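Long-range contacts in putative ATP-grasp superfamily protein (Archaeoglobus fulgidus, PDB 3DF7), which is of unknown function but probably binds ATP, and perhaps a metal ion, in an ATP-grasp fold: residues Phe5-Ala10 with Phe73-Pro78; Lys116-Glu121 with Glu221-Leu226; Gly167-Val172 with Gln188-Phe193. All blocks are in the same frame, centred on the assembly; numbering follows the deposited sequence.

Contact 1: residues Phe5-Ala10 with Phe73-Pro78; sequences FLFEFA and FLIIAP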
loop_
_atom_site.group_PDB
_atom_site.type_symbol
_atom_site.label_atom_id
_atom_site.label_comp_id
_atom_site.label_asym_id
_atom_site.label_seq_id
_atom_site.Cartn_x
_atom_site.Cartn_y
_atom_site.Cartn_z
ATOM N N PHE A 5 -1.688 -13.948 -11.920
ATOM C CA PHE A 5 -1.942 -12.769 -12.733
ATOM C C PHE A 5 -1.554 -11.594 -11.846
ATOM O O PHE A 5 -2.196 -11.347 -10.821
ATOM C CB PHE A 5 -3.423 -12.655 -13.114
ATOM C CG PHE A 5 -3.780 -11.343 -13.757
ATOM C CD1 PHE A 5 -3.157 -10.939 -14.939
ATOM C CD2 PHE A 5 -4.720 -10.498 -13.174
ATOM C CE1 PHE A 5 -3.464 -9.710 -15.529
ATOM C CE2 PHE A 5 -5.034 -9.267 -13.757
ATOM C CZ PHE A 5 -4.404 -8.876 -14.937
ATOM N N LEU A 6 -0.488 -10.896 -12.229
ATOM C CA LEU A 6 0.005 -9.745 -11.479
ATOM C C LEU A 6 -0.327 -8.471 -12.250
ATOM O O LEU A 6 0.026 -8.336 -13.423
ATOM C CB LEU A 6 1.523 -9.846 -11.286
ATOM C CG LEU A 6 2.167 -8.709 -10.485
ATOM C CD1 LEU A 6 1.639 -8.763 -9.071
ATOM C CD2 LEU A 6 3.693 -8.830 -10.497
ATOM N N PHE A 7 -0.993 -7.536 -11.580
ATOM C CA PHE A 7 -1.397 -6.284 -12.212
ATOM C C PHE A 7 -1.270 -5.075 -11.281
ATOM O O PHE A 7 -1.743 -5.107 -10.146
ATOM C CB PHE A 7 -2.854 -6.412 -12.676
ATOM C CG PHE A 7 -3.446 -5.137 -13.222
ATOM C CD1 PHE A 7 -3.475 -4.893 -14.594
ATOM C CD2 PHE A 7 -3.983 -4.180 -12.360
ATOM C CE1 PHE A 7 -4.032 -3.717 -15.095
ATOM C CE2 PHE A 7 -4.540 -3.000 -12.847
ATOM C CZ PHE A 7 -4.565 -2.766 -14.222
ATOM N N GLU A 8 -0.629 -4.016 -11.767
ATOM C CA GLU A 8 -0.502 -2.773 -10.999
ATOM C C GLU A 8 -0.996 -1.680 -11.948
ATOM O O GLU A 8 -0.586 -1.623 -13.111
ATOM C CB GLU A 8 0.946 -2.527 -10.568
ATOM C CG GLU A 8 1.112 -1.336 -9.627
ATOM C CD GLU A 8 1.106 -0.012 -10.362
ATOM O OE1 GLU A 8 1.794 0.077 -11.400
ATOM O OE2 GLU A 8 0.430 0.939 -9.904
ATOM N N PHE A 9 -1.882 -0.820 -11.453
ATOM C CA PHE A 9 -2.498 0.213 -12.284
ATOM C C PHE A 9 -1.605 1.147 -13.101
ATOM O O PHE A 9 -1.829 1.313 -14.297
ATOM C CB PHE A 9 -3.465 1.051 -11.448
ATOM C CG PHE A 9 -4.443 1.843 -12.270
ATOM C CD1 PHE A 9 -5.412 1.195 -13.038
ATOM C CD2 PHE A 9 -4.394 3.231 -12.287
ATOM C CE1 PHE A 9 -6.319 1.918 -13.815
ATOM C CE2 PHE A 9 -5.293 3.967 -13.059
ATOM C CZ PHE A 9 -6.259 3.309 -13.825
ATOM N N ALA A 10 -0.609 1.765 -12.478
ATOM C CA ALA A 10 0.266 2.675 -13.216
ATOM C C ALA A 10 1.092 1.977 -14.295
ATOM O O ALA A 10 1.318 2.531 -15.370
ATOM C CB ALA A 10 1.198 3.409 -12.254
ATOM N N PHE A 73 -4.469 -14.244 -8.422
ATOM C CA PHE A 73 -4.234 -12.893 -8.899
ATOM C C PHE A 73 -3.865 -11.985 -7.745
ATOM O O PHE A 73 -4.158 -12.279 -6.582
ATOM C CB PHE A 73 -5.474 -12.341 -9.630
ATOM C CG PHE A 73 -6.609 -11.950 -8.718
ATOM C CD1 PHE A 73 -6.620 -10.709 -8.081
ATOM C CD2 PHE A 73 -7.671 -12.823 -8.496
ATOM C CE1 PHE A 73 -7.673 -10.343 -7.236
ATOM C CE2 PHE A 73 -8.729 -12.467 -7.654
ATOM C CZ PHE A 73 -8.727 -11.221 -7.023
ATOM N N LEU A 74 -3.196 -10.891 -8.081
ATOM C CA LEU A 74 -2.797 -9.888 -7.110
ATOM C C LEU A 74 -2.927 -8.567 -7.843
ATOM O O LEU A 74 -2.207 -8.310 -8.810
ATOM C CB LEU A 74 -1.350 -10.083 -6.650
ATOM C CG LEU A 74 -0.923 -9.013 -5.634
ATOM C CD1 LEU A 74 -1.818 -9.101 -4.383
ATOM C CD2 LEU A 74 0.541 -9.194 -5.268
ATOM N N ILE A 75 -3.859 -7.742 -7.384
ATOM C CA ILE A 75 -4.097 -6.452 -8.001
ATOM C C ILE A 75 -3.640 -5.316 -7.098
ATOM O O ILE A 75 -4.007 -5.241 -5.928
ATOM C CB ILE A 75 -5.599 -6.306 -8.370
ATOM C CG1 ILE A 75 -5.908 -7.233 -9.559
ATOM C CG2 ILE A 75 -5.942 -4.847 -8.689
ATOM C CD1 ILE A 75 -7.363 -7.300 -9.952
ATOM N N ILE A 76 -2.801 -4.453 -7.657
ATOM C CA ILE A 76 -2.284 -3.299 -6.944
ATOM C C ILE A 76 -2.817 -2.083 -7.691
ATOM O O ILE A 76 -2.497 -1.879 -8.863
ATOM C CB ILE A 76 -0.750 -3.250 -6.984
ATOM C CG1 ILE A 76 -0.159 -4.577 -6.503
ATOM C CG2 ILE A 76 -0.257 -2.111 -6.106
ATOM C CD1 ILE A 76 1.294 -4.773 -6.909
ATOM N N ALA A 77 -3.632 -1.281 -7.023
ATOM C CA ALA A 77 -4.188 -0.097 -7.662
ATOM C C ALA A 77 -4.662 0.900 -6.619
ATOM O O ALA A 77 -4.934 0.537 -5.475
ATOM C CB ALA A 77 -5.347 -0.490 -8.572
ATOM N N PRO A 78 -4.761 2.177 -7.001
ATOM C CA PRO A 78 -5.219 3.181 -6.039
ATOM C C PRO A 78 -6.666 2.941 -5.598
ATOM O O PRO A 78 -7.487 2.428 -6.362
ATOM C CB PRO A 78 -5.032 4.498 -6.796
ATOM C CG PRO A 78 -5.096 4.093 -8.248
ATOM C CD PRO A 78 -4.328 2.804 -8.262
#
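Four backbone hydrogen bonds tie Phe5-Ala10 to Phe73-Pro78. Leu74 N gives to Phe5 O at 3.0 Å, and Leu74 O takes Phe7 N at 3.1 Å. One step on, Ile76 N reaches Phe7 O at 2.8 Å, and Ile76 O takes Phe9 N at 2.9 Å, so the ladder runs on past strand 5-8 into the start of the helix that follows. Glu8 caps that helix. Its OE2 accepts from Ala10 N at 2.9 Å, met from above the carboxylate plane, while OE1 takes Thr11 N. The bend at chi2 (-80°) turns CD of Glu8 aside from the extended line, and its CG lies 3.8 Å from Ile76 CB. On this same face Leu6 and Leu74 run side by side, with CD1 of Leu6 4.0 Å from CD2 of Leu74; helix 18-35 covers them through Phe28, Ala31 and Phe35. The other face carries Phe5, Phe7, Phe73 and Ile75, where Phe73 CB sits at the edge of the Phe5 ring, and helices 63-67 and 83-92 close over it. Beyond the strands, Phe9 CB presses on Pro78 CD at 3.7 Å, the two side chains crossing at about a right angle. Neighbouring parallel strands with helices on both faces, in the order 40-42, 3-8, 72-76, 96-97, are typical of a Rossmann-like alpha/beta fold, consistent with a pre-ATP-grasp domain.

Contact 2: residues Lys116-Glu121 with Glu221-Leu226; sequences KKLRGE and ECVEGL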
loop_
_atom_site.group_PDB
_atom_site.type_symbol
_atom_site.label_atom_id
_atom_site.label_comp_id
_atom_site.label_asym_id
_atom_site.label_seq_id
_atom_site.Cartn_x
_atom_site.Cartn_y
_atom_site.Cartn_z
ATOM N N LYS A 116 -16.181 4.748 10.790
ATOM C CA LYS A 116 -17.285 4.139 11.533
ATOM C C LYS A 116 -16.997 2.682 11.873
ATOM O O LYS A 116 -17.442 2.175 12.903
ATOM C CB LYS A 116 -18.590 4.238 10.735
ATOM C CG LYS A 116 -18.995 5.666 10.408
ATOM C CD LYS A 116 -20.416 5.750 9.850
ATOM C CE LYS A 116 -20.568 4.983 8.552
ATOM N NZ LYS A 116 -21.954 5.094 8.012
ATOM N N LYS A 117 -16.244 2.009 11.011
ATOM C CA LYS A 117 -15.914 0.607 11.234
ATOM C C LYS A 117 -14.923 0.434 12.386
ATOM O O LYS A 117 -15.060 -0.475 13.200
ATOM C CB LYS A 117 -15.318 -0.003 9.961
ATOM C CG LYS A 117 -15.201 -1.522 9.988
ATOM C CD LYS A 117 -16.558 -2.174 9.763
ATOM C CE LYS A 117 -16.479 -3.687 9.853
ATOM N NZ LYS A 117 -16.170 -4.146 11.235
ATOM N N LEU A 118 -13.941 1.328 12.463
ATOM C CA LEU A 118 -12.902 1.243 13.489
ATOM C C LEU A 118 -13.096 1.962 14.827
ATOM O O LEU A 118 -12.621 1.479 15.860
ATOM C CB LEU A 118 -11.574 1.728 12.902
ATOM C CG LEU A 118 -11.047 1.041 11.640
ATOM C CD1 LEU A 118 -9.780 1.745 11.176
ATOM C CD2 LEU A 118 -10.781 -0.426 11.920
ATOM N N ARG A 119 -13.786 3.100 14.816
ATOM C CA ARG A 119 -13.942 3.921 16.021
ATOM C C ARG A 119 -14.186 3.257 17.372
ATOM O O ARG A 119 -13.646 3.713 18.382
ATOM C CB ARG A 119 -14.997 5.012 15.799
ATOM C CG ARG A 119 -16.384 4.520 15.491
ATOM C CD ARG A 119 -17.342 5.695 15.386
ATOM N NE ARG A 119 -18.634 5.293 14.847
ATOM C CZ ARG A 119 -19.628 6.132 14.582
ATOM N NH1 ARG A 119 -19.482 7.430 14.809
ATOM N NH2 ARG A 119 -20.759 5.672 14.073
ATOM N N GLY A 120 -14.980 2.196 17.415
ATOM C CA GLY A 120 -15.228 1.556 18.697
ATOM C C GLY A 120 -14.327 0.371 18.980
ATOM O O GLY A 120 -14.471 -0.297 20.007
ATOM N N GLU A 121 -13.373 0.125 18.091
ATOM C CA GLU A 121 -12.479 -1.019 18.231
ATOM C C GLU A 121 -10.996 -0.689 18.362
ATOM O O GLU A 121 -10.217 -1.508 18.848
ATOM C CB GLU A 121 -12.685 -1.943 17.038
ATOM C CG GLU A 121 -14.108 -2.444 16.909
ATOM C CD GLU A 121 -14.350 -3.696 17.722
ATOM O OE1 GLU A 121 -13.784 -3.812 18.834
ATOM O OE2 GLU A 121 -15.109 -4.563 17.246
ATOM N N GLU A 221 -8.119 -6.668 12.439
ATOM C CA GLU A 221 -9.010 -7.723 12.897
ATOM C C GLU A 221 -10.464 -7.247 12.893
ATOM O O GLU A 221 -11.387 -8.055 13.010
ATOM C CB GLU A 221 -8.572 -8.214 14.281
ATOM C CG GLU A 221 -7.126 -8.712 14.260
ATOM C CD GLU A 221 -6.785 -9.663 15.384
ATOM O OE1 GLU A 221 -6.911 -9.268 16.561
ATOM O OE2 GLU A 221 -6.382 -10.809 15.087
ATOM N N CYS A 222 -10.659 -5.938 12.727
ATOM C CA CYS A 222 -11.996 -5.337 12.680
ATOM C C CYS A 222 -12.665 -5.511 11.325
ATOM O O CYS A 222 -13.890 -5.555 11.235
ATOM C CB CYS A 222 -11.937 -3.828 12.946
ATOM S SG CYS A 222 -11.528 -3.336 14.609
ATOM N N VAL A 223 -11.857 -5.599 10.275
ATOM C CA VAL A 223 -12.379 -5.699 8.917
ATOM C C VAL A 223 -12.333 -7.086 8.291
ATOM O O VAL A 223 -11.278 -7.549 7.852
ATOM C CB VAL A 223 -11.624 -4.725 7.987
ATOM C CG1 VAL A 223 -12.351 -4.602 6.658
ATOM C CG2 VAL A 223 -11.481 -3.368 8.662
ATOM N N GLU A 224 -13.487 -7.740 8.229
ATOM C CA GLU A 224 -13.562 -9.070 7.634
ATOM C C GLU A 224 -13.266 -8.965 6.143
ATOM O O GLU A 224 -13.739 -8.049 5.476
ATOM C CB GLU A 224 -14.955 -9.671 7.834
ATOM C CG GLU A 224 -15.267 -10.061 9.267
ATOM C CD GLU A 224 -15.123 -8.901 10.239
ATOM O OE1 GLU A 224 -15.680 -7.814 9.962
ATOM O OE2 GLU A 224 -14.456 -9.080 11.283
ATOM N N GLY A 225 -12.475 -9.897 5.625
ATOM C CA GLY A 225 -12.151 -9.867 4.211
ATOM C C GLY A 225 -10.710 -9.499 3.908
ATOM O O GLY A 225 -10.206 -9.814 2.835
ATOM N N LEU A 226 -10.041 -8.820 4.835
ATOM C CA LEU A 226 -8.649 -8.460 4.597
ATOM C C LEU A 226 -7.902 -9.772 4.473
ATOM O O LEU A 226 -8.198 -10.730 5.177
ATOM C CB LEU A 226 -8.084 -7.631 5.753
ATOM C CG LEU A 226 -8.673 -6.223 5.842
ATOM C CD1 LEU A 226 -8.058 -5.483 7.015
ATOM C CD2 LEU A 226 -8.396 -5.476 4.535
#
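Lys117 and Leu118 of helix 111-118, with Glu121 just beyond it, meet Cys222, Val223 and Glu224 in the loop between helix 206-220 and strand 228-236. This is helix-to-loop packing within the ATP-grasp domain, and the loop leaves the contact through a type II beta turn from Val223 to Leu226.

The polar part centres on one ammonium group. Lys117 NZ donates to the backbone oxygen Cys222 O at 2.7 Å, tilted 33° from the carbonyl plane. The lysine chain is bent at chi2 and again at chi4 (68°), and the second bend sets NZ against the loop. Glu224 OE1 forms a long salt bridge with the same NZ, at 3.9 Å. The two acceptors, Cys222 O and Glu224 OE1, lie only 3.2 Å apart, and the positive charge beside both is likely to ease their mutual repulsion. Glu224 also touches Arg103 of helix 102-108.

The apolar part is carried by one methyl branch. CD2 of Leu118 comes within 3.7 Å of Cys222 CB and more loosely approaches CG2 of Val223. Leu118 also touches Val124, and Val242 and Ile245 of strand 240-246, and so joins the loop to that strand; Val223 leans on Ala104 of helix 102-108.

Backbone geometry and the cysteine sulfur complete the account. Glu121 N bonds back to Leu118 O at 2.7 Å where the chain turns after the helix, and CB of Glu121 points toward the loop. The very short approach of that CB to Cys222 SG in the model is doubtful, but the sulfur does turn to this side chain, with Cys222 SG 3.6 Å from Glu121 CG.

Contact 3: residues Gly167-Val172 with Gln188-Phe193; sequences GINLSV and QIINNF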
loop_
_atom_site.group_PDB
_atom_site.type_symbol
_atom_site.label_atom_id
_atom_site.label_comp_id
_atom_site.label_asym_id
_atom_site.label_seq_id
_atom_site.Cartn_x
_atom_site.Cartn_y
_atom_site.Cartn_z
ATOM N N GLY A 167 2.870 13.761 15.659
ATOM C CA GLY A 167 3.762 12.736 16.168
ATOM C C GLY A 167 4.511 11.990 15.085
ATOM O O GLY A 167 4.605 12.443 13.951
ATOM N N ILE A 168 5.044 10.830 15.449
ATOM C CA ILE A 168 5.798 9.989 14.526
ATOM C C ILE A 168 4.849 9.354 13.511
ATOM O O ILE A 168 3.893 8.679 13.901
ATOM C CB ILE A 168 6.513 8.860 15.293
ATOM C CG1 ILE A 168 7.297 9.452 16.466
ATOM C CG2 ILE A 168 7.432 8.085 14.355
ATOM C CD1 ILE A 168 7.861 8.415 17.425
ATOM N N ASN A 169 5.103 9.574 12.221
ATOM C CA ASN A 169 4.268 8.989 11.170
ATOM C C ASN A 169 4.845 7.640 10.770
ATOM O O ASN A 169 6.002 7.543 10.371
ATOM C CB ASN A 169 4.191 9.914 9.954
ATOM C CG ASN A 169 3.248 11.083 10.176
ATOM O OD1 ASN A 169 3.456 11.898 11.071
ATOM N ND2 ASN A 169 2.197 11.159 9.368
ATOM N N LEU A 170 4.025 6.602 10.874
ATOM C CA LEU A 170 4.471 5.248 10.572
ATOM C C LEU A 170 3.451 4.448 9.778
ATOM O O LEU A 170 2.332 4.899 9.528
ATOM C CB LEU A 170 4.732 4.505 11.881
ATOM C CG LEU A 170 5.637 5.190 12.904
ATOM C CD1 LEU A 170 5.424 4.569 14.279
ATOM C CD2 LEU A 170 7.085 5.063 12.456
ATOM N N SER A 171 3.862 3.251 9.381
ATOM C CA SER A 171 2.986 2.330 8.676
ATOM C C SER A 171 3.450 0.937 9.087
ATOM O O SER A 171 4.642 0.717 9.332
ATOM C CB SER A 171 3.075 2.514 7.153
ATOM O OG SER A 171 4.279 2.007 6.614
ATOM N N VAL A 172 2.506 0.012 9.205
ATOM C CA VAL A 172 2.827 -1.356 9.588
ATOM C C VAL A 172 2.414 -2.285 8.463
ATOM O O VAL A 172 1.269 -2.234 7.997
ATOM C CB VAL A 172 2.083 -1.768 10.877
ATOM C CG1 VAL A 172 2.447 -3.202 11.258
ATOM C CG2 VAL A 172 2.446 -0.816 12.012
ATOM N N GLN A 188 7.414 6.883 8.009
ATOM C CA GLN A 188 7.022 7.657 6.842
ATOM C C GLN A 188 7.541 9.085 6.961
ATOM O O GLN A 188 7.481 9.697 8.030
ATOM C CB GLN A 188 5.496 7.676 6.692
ATOM C CG GLN A 188 4.835 6.298 6.572
ATOM C CD GLN A 188 5.286 5.513 5.349
ATOM O OE1 GLN A 188 5.423 6.064 4.256
ATOM N NE2 GLN A 188 5.502 4.213 5.526
ATOM N N ILE A 189 8.080 9.604 5.867
ATOM C CA ILE A 189 8.584 10.970 5.854
ATOM C C ILE A 189 7.599 11.777 5.018
ATOM O O ILE A 189 7.462 11.562 3.813
ATOM C CB ILE A 189 9.999 11.034 5.249
ATOM C CG1 ILE A 189 10.966 10.254 6.152
ATOM C CG2 ILE A 189 10.451 12.485 5.115
ATOM C CD1 ILE A 189 12.371 10.110 5.597
ATOM N N ILE A 190 6.905 12.702 5.669
ATOM C CA ILE A 190 5.896 13.496 4.988
ATOM C C ILE A 190 6.263 14.954 4.751
ATOM O O ILE A 190 6.844 15.616 5.611
ATOM C CB ILE A 190 4.563 13.429 5.762
ATOM C CG1 ILE A 190 4.136 11.965 5.902
ATOM C CG2 ILE A 190 3.490 14.243 5.042
ATOM C CD1 ILE A 190 2.830 11.765 6.620
ATOM N N ASN A 191 5.908 15.437 3.564
ATOM C CA ASN A 191 6.161 16.815 3.163
ATOM C C ASN A 191 4.875 17.347 2.533
ATOM O O ASN A 191 4.398 16.812 1.529
ATOM C CB ASN A 191 7.304 16.864 2.144
ATOM C CG ASN A 191 7.742 18.281 1.818
ATOM O OD1 ASN A 191 6.945 19.101 1.362
ATOM N ND2 ASN A 191 9.018 18.574 2.051
ATOM N N ASN A 192 4.311 18.388 3.135
ATOM C CA ASN A 192 3.076 18.986 2.647
ATOM C C ASN A 192 1.962 17.942 2.559
ATOM O O ASN A 192 1.254 17.852 1.557
ATOM C CB ASN A 192 3.302 19.637 1.275
ATOM C CG ASN A 192 2.057 20.338 0.745
ATOM O OD1 ASN A 192 1.424 21.129 1.449
ATOM N ND2 ASN A 192 1.705 20.053 -0.505
ATOM N N PHE A 193 1.817 17.150 3.616
ATOM C CA PHE A 193 0.783 16.123 3.680
ATOM C C PHE A 193 0.939 15.043 2.617
ATOM O O PHE A 193 -0.002 14.300 2.338
ATOM C CB PHE A 193 -0.597 16.770 3.551
ATOM C CG PHE A 193 -0.871 17.811 4.593
ATOM C CD1 PHE A 193 -0.978 17.460 5.933
ATOM C CD2 PHE A 193 -1.002 19.149 4.238
ATOM C CE1 PHE A 193 -1.209 18.426 6.910
ATOM C CE2 PHE A 193 -1.234 20.123 5.205
ATOM C CZ PHE A 193 -1.337 19.759 6.544
#
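Gln188 meets Ser171 through two torsions: chi2 of the glutamine (-62°) folds CD back from the extended line, and chi1 of the serine (74°) sets OG between its own backbone N and carbonyl carbon. From there the amide reaches across, and NE2 of Gln188 comes to 2.7 Å from Ser171 OG, in a bent, weak hydrogen bond. The stronger partner of that hydroxyl is Asn186 OD1. Further back along the glutamine, CG of Gln188 lies 4.0 Å from Leu170 C. The backbone adds a much straighter bond, Gln188 N to Asn169 O at 2.8 Å. Both segments belong to the hairpin of strands 168-176 and 180-191, neighbours in the large antiparallel sheet, within the part assigned to the ATP-grasp family. Here the hairpin splays: the short strand axes make 129° between their directions and come no closer than 6.1 Å. An alanine in place of Gln188 would probably deprive Ser171 OG of its second, weak partner and open a gap beside the Leu170 carbonyl, while the backbone bond could remain. Gln188 also touches Tyr195 and Ala198 of the next strand, 194-200, and Pro252. Where the strands part, Asn169 and Ile190 cross at about a right angle, with Asn169 CB 4.0 Å from Ile190 CD1; the amide's closer approach is doubtful. On the other side of strand 168-172, Leu170 packs against Val212 of helix 206-220.

In the fold
Contact 1 comes first along the chain and closes before the others open; it lies in the four-stranded parallel sheet. Contacts 2 and 3 both belong to the ATP-grasp range, with the hairpin of contact 3 falling wholly between the two segments of contact 2. Helix 206-220 connects them: it covers strand 168-176 and runs into the loop of contact 2. The centres stand about 24 Å apart for contact 1 with either of the others and about 22 Å apart for contacts 2 and 3. None touches another, and contacts 1 and 3 flank the chain's centre, so each ties together a different part of the fold, two of them across long spans of chain.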